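Long-range contact in protein-L-isoaspartate(D-aspartate) O-methyltransferase (Sulfolobus tokodaii, PDB 1VBF), which probably catalyses the methyl esterification of L-isoaspartyl residues in damaged proteins, with S-adenosyl-L-methionine as methyl donor: residues B[68-74]-B[88-94]. Numbering follows the deposited sequence.
Sequences LHKGQKV and IAEIVDK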
ATOM      1  N   LEU B  68     -29.169   5.550 -30.471  1.00 37.10           N
ATOM      2  CA  LEU B  68     -29.929   6.751 -30.713  1.00 38.06           C
ATOM      3  C   LEU B  68     -30.581   6.782 -32.095  1.00 42.76           C
ATOM      4  O   LEU B  68     -29.941   6.461 -33.095  1.00 42.94           O
ATOM      5  CB  LEU B  68     -29.005   7.947 -30.563  1.00 34.19           C
ATOM      6  CG  LEU B  68     -28.424   8.205 -29.173  1.00 32.20           C
ATOM      7  CD1 LEU B  68     -27.320   9.276 -29.254  1.00 26.49           C
ATOM      8  CD2 LEU B  68     -29.557   8.621 -28.233  1.00 28.00           C
ATOM      9  N   HIS B  69     -31.860   7.151 -32.151  1.00 48.00           N
ATOM     10  CA  HIS B  69     -32.566   7.279 -33.427  1.00 52.09           C
ATOM     11  C   HIS B  69     -33.670   8.352 -33.408  1.00 52.53           C
ATOM     12  O   HIS B  69     -33.964   8.938 -32.365  1.00 52.97           O
ATOM     13  CB  HIS B  69     -33.103   5.914 -33.919  1.00 55.30           C
ATOM     14  CG  HIS B  69     -33.938   5.170 -32.923  1.00 61.14           C
ATOM     15  ND1 HIS B  69     -35.206   5.568 -32.567  1.00 64.95           N
ATOM     16  CD2 HIS B  69     -33.691   4.029 -32.228  1.00 64.36           C
ATOM     17  CE1 HIS B  69     -35.713   4.708 -31.692  1.00 65.52           C
ATOM     18  NE2 HIS B  69     -34.813   3.767 -31.473  1.00 67.21           N
ATOM     19  N   LYS B  70     -34.248   8.631 -34.577  1.00 53.05           N
ATOM     20  CA  LYS B  70     -35.310   9.631 -34.743  1.00 51.91           C
ATOM     21  C   LYS B  70     -36.386   9.564 -33.683  1.00 48.75           C
ATOM     22  O   LYS B  70     -36.745   8.492 -33.216  1.00 47.23           O
ATOM     23  CB  LYS B  70     -36.041   9.455 -36.077  1.00 56.36           C
ATOM     24  CG  LYS B  70     -35.198   9.335 -37.334  1.00 63.22           C
ATOM     25  CD  LYS B  70     -36.078   8.888 -38.516  1.00 66.46           C
ATOM     26  CE  LYS B  70     -35.260   8.649 -39.791  1.00 69.39           C
ATOM     27  NZ  LYS B  70     -36.109   8.136 -40.917  1.00 70.69           N
ATOM     28  N   GLY B  71     -36.915  10.727 -33.340  1.00 46.83           N
ATOM     29  CA  GLY B  71     -38.003  10.804 -32.391  1.00 45.15           C
ATOM     30  C   GLY B  71     -37.873  10.299 -30.973  1.00 44.66           C
ATOM     31  O   GLY B  71     -38.875   9.933 -30.375  1.00 43.34           O
ATOM     32  N   GLN B  72     -36.667  10.261 -30.422  1.00 44.47           N
ATOM     33  CA  GLN B  72     -36.539   9.823 -29.042  1.00 44.06           C
ATOM     34  C   GLN B  72     -36.414  11.059 -28.141  1.00 44.46           C
ATOM     35  O   GLN B  72     -36.131  12.171 -28.607  1.00 43.69           O
ATOM     36  CB  GLN B  72     -35.300   8.947 -28.839  1.00 43.64           C
ATOM     37  CG  GLN B  72     -35.236   7.698 -29.676  1.00 43.95           C
ATOM     38  CD  GLN B  72     -33.980   6.873 -29.405  1.00 41.69           C
ATOM     39  OE1 GLN B  72     -32.851   7.359 -29.544  1.00 40.58           O
ATOM     40  NE2 GLN B  72     -34.176   5.621 -29.026  1.00 38.28           N
ATOM     41  N   LYS B  73     -36.645  10.859 -26.850  1.00 43.12           N
ATOM     42  CA  LYS B  73     -36.491  11.929 -25.884  1.00 42.39           C
ATOM     43  C   LYS B  73     -35.326  11.409 -25.068  1.00 40.62           C
ATOM     44  O   LYS B  73     -35.397  10.312 -24.503  1.00 41.47           O
ATOM     45  CB  LYS B  73     -37.729  12.060 -25.006  1.00 44.51           C
ATOM     46  CG  LYS B  73     -37.846  13.406 -24.315  1.00 46.04           C
ATOM     47  CD  LYS B  73     -39.186  13.493 -23.631  1.00 50.52           C
ATOM     48  CE  LYS B  73     -39.532  14.906 -23.212  1.00 52.53           C
ATOM     49  NZ  LYS B  73     -40.962  14.931 -22.799  1.00 55.40           N
ATOM     50  N   VAL B  74     -34.255  12.187 -25.009  1.00 37.53           N
ATOM     51  CA  VAL B  74     -33.055  11.770 -24.298  1.00 35.73           C
ATOM     52  C   VAL B  74     -32.691  12.653 -23.124  1.00 35.74           C
ATOM     53  O   VAL B  74     -32.635  13.873 -23.257  1.00 38.01           O
ATOM     54  CB  VAL B  74     -31.847  11.744 -25.272  1.00 35.07           C
ATOM     55  CG1 VAL B  74     -30.550  11.431 -24.524  1.00 32.85           C
ATOM     56  CG2 VAL B  74     -32.125  10.748 -26.392  1.00 31.44           C
ATOM     57  N   ILE B  88     -26.386  14.520 -29.926  1.00 27.99           N
ATOM     58  CA  ILE B  88     -27.644  13.841 -29.635  1.00 27.95           C
ATOM     59  C   ILE B  88     -28.811  14.626 -30.262  1.00 30.55           C
ATOM     60  O   ILE B  88     -29.705  14.064 -30.914  1.00 31.01           O
ATOM     61  CB  ILE B  88     -27.849  13.715 -28.110  1.00 26.98           C
ATOM     62  CG1 ILE B  88     -26.676  12.945 -27.502  1.00 25.35           C
ATOM     63  CG2 ILE B  88     -29.181  12.995 -27.792  1.00 25.27           C
ATOM     64  CD1 ILE B  88     -26.719  12.860 -26.006  1.00 23.73           C
ATOM     65  N   ALA B  89     -28.788  15.936 -30.061  1.00 32.28           N
ATOM     66  CA  ALA B  89     -29.809  16.827 -30.598  1.00 33.36           C
ATOM     67  C   ALA B  89     -29.969  16.632 -32.113  1.00 34.59           C
ATOM     68  O   ALA B  89     -31.074  16.693 -32.653  1.00 35.57           O
ATOM     69  CB  ALA B  89     -29.431  18.261 -30.292  1.00 32.33           C
ATOM     70  N   GLU B  90     -28.857  16.410 -32.801  1.00 34.30           N
ATOM     71  CA  GLU B  90     -28.895  16.177 -34.236  1.00 33.45           C
ATOM     72  C   GLU B  90     -29.720  14.939 -34.611  1.00 32.14           C
ATOM     73  O   GLU B  90     -30.413  14.931 -35.612  1.00 33.81           O
ATOM     74  CB  GLU B  90     -27.481  15.987 -34.764  1.00 32.75           C
ATOM     75  CG  GLU B  90     -26.590  17.207 -34.663  1.00 37.64           C
ATOM     76  CD  GLU B  90     -26.794  18.195 -35.806  1.00 39.90           C
ATOM     77  OE1 GLU B  90     -27.242  17.768 -36.897  1.00 38.81           O
ATOM     78  OE2 GLU B  90     -26.482  19.395 -35.615  1.00 40.80           O
ATOM     79  N   ILE B  91     -29.668  13.906 -33.792  1.00 29.50           N
ATOM     80  CA  ILE B  91     -30.339  12.667 -34.118  1.00 28.88           C
ATOM     81  C   ILE B  91     -31.743  12.561 -33.586  1.00 31.66           C
ATOM     82  O   ILE B  91     -32.684  12.143 -34.273  1.00 32.52           O
ATOM     83  CB  ILE B  91     -29.534  11.456 -33.524  1.00 26.76           C
ATOM     84  CG1 ILE B  91     -28.096  11.489 -34.024  1.00 24.59           C
ATOM     85  CG2 ILE B  91     -30.263  10.111 -33.787  1.00 20.74           C
ATOM     86  CD1 ILE B  91     -27.182  10.608 -33.223  1.00 26.26           C
ATOM     87  N   VAL B  92     -31.853  12.923 -32.323  1.00 34.25           N
ATOM     88  CA  VAL B  92     -33.082  12.789 -31.575  1.00 35.80           C
ATOM     89  C   VAL B  92     -34.145  13.903 -31.696  1.00 35.84           C
ATOM     90  O   VAL B  92     -33.876  14.990 -32.197  1.00 33.85           O
ATOM     91  CB  VAL B  92     -32.672  12.529 -30.092  1.00 35.60           C
ATOM     92  CG1 VAL B  92     -33.279  13.565 -29.163  1.00 36.35           C
ATOM     93  CG2 VAL B  92     -33.051  11.111 -29.703  1.00 36.06           C
ATOM     94  N   ASP B  93     -35.363  13.607 -31.251  1.00 37.36           N
ATOM     95  CA  ASP B  93     -36.419  14.602 -31.294  1.00 38.53           C
ATOM     96  C   ASP B  93     -36.090  15.694 -30.284  1.00 38.22           C
ATOM     97  O   ASP B  93     -35.769  16.820 -30.658  1.00 38.51           O
ATOM     98  CB  ASP B  93     -37.774  13.985 -30.955  1.00 40.94           C
ATOM     99  CG  ASP B  93     -38.886  15.012 -30.981  1.00 44.60           C
ATOM    100  OD1 ASP B  93     -40.000  14.750 -30.478  1.00 45.92           O
ATOM    101  OD2 ASP B  93     -38.634  16.109 -31.517  1.00 49.45           O
ATOM    102  N   LYS B  94     -36.156  15.344 -29.001  1.00 39.40           N
ATOM    103  CA  LYS B  94     -35.859  16.281 -27.918  1.00 40.59           C
ATOM    104  C   LYS B  94     -34.790  15.814 -26.934  1.00 38.80           C
ATOM    105  O   LYS B  94     -34.650  14.623 -26.668  1.00 38.81           O
ATOM    106  CB  LYS B  94     -37.137  16.618 -27.153  1.00 43.21           C
ATOM    107  CG  LYS B  94     -37.912  17.736 -27.808  1.00 49.25           C
ATOM    108  CD  LYS B  94     -39.381  17.614 -27.512  1.00 55.35           C
ATOM    109  CE  LYS B  94     -40.210  18.120 -28.695  1.00 57.90           C
ATOM    110  NZ  LYS B  94     -41.610  17.585 -28.643  1.00 59.75           N
TER
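When two neighbouring parallel strands follow one another in the chain, the connection has to cross over from the end of the first to the start of the second, and residues 68-74 and 88-94 illustrate how the start of the first strand meets the point where the helix gives way to the second. The first segment makes a type II turn from His69 to Gln72 and then enters its strand; the second leaves the last turn of a helix and extends at Lys94. Pairing is parallel. Lys94 N donates to Gln72 O (3.2 Å) and Val74 N to Lys94 O (3.0 Å), so Lys94 bonds to the residues flanking its partner Lys73, as parallel strands require. Asp93 N adds a weak bond to Gln72 O (3.1 Å), and Lys73 CA makes a CA-H...O contact with Lys94 O (3.4 Å). Within the turn, His69 N donates to Gln72 OE1 (2.8 Å), tying the side chain of Gln72 back across the loop.

Beneath this backbone ladder lies an apolar layer. Val74 CG2 packs on Val92 CG2 (3.5 Å) and Val74 CG1 on Ile88 CG2 (3.9 Å), while Leu68 reaches Ile88 (CD1 to CG1, 4.1 Å) and Ile91 (CB to CG2, 4.1 Å). Gly71 CA lies 3.5 Å from Asp93 CB; its positive phi, at the third position of the type II turn, favours glycine there.

Strands 73-77 and 94-99, joined through helix 83-91, thus start side by side in the Rossmann-like sheet of this methyltransferase family. Strand 135-140 flanks 73-77 on its other edge, where Lys73 N bonds to Asp136 and Lys73 NZ forms a salt bridge with Glu132; helix 14-22 packs against Ile91, and Glu90 pairs with its Lys22.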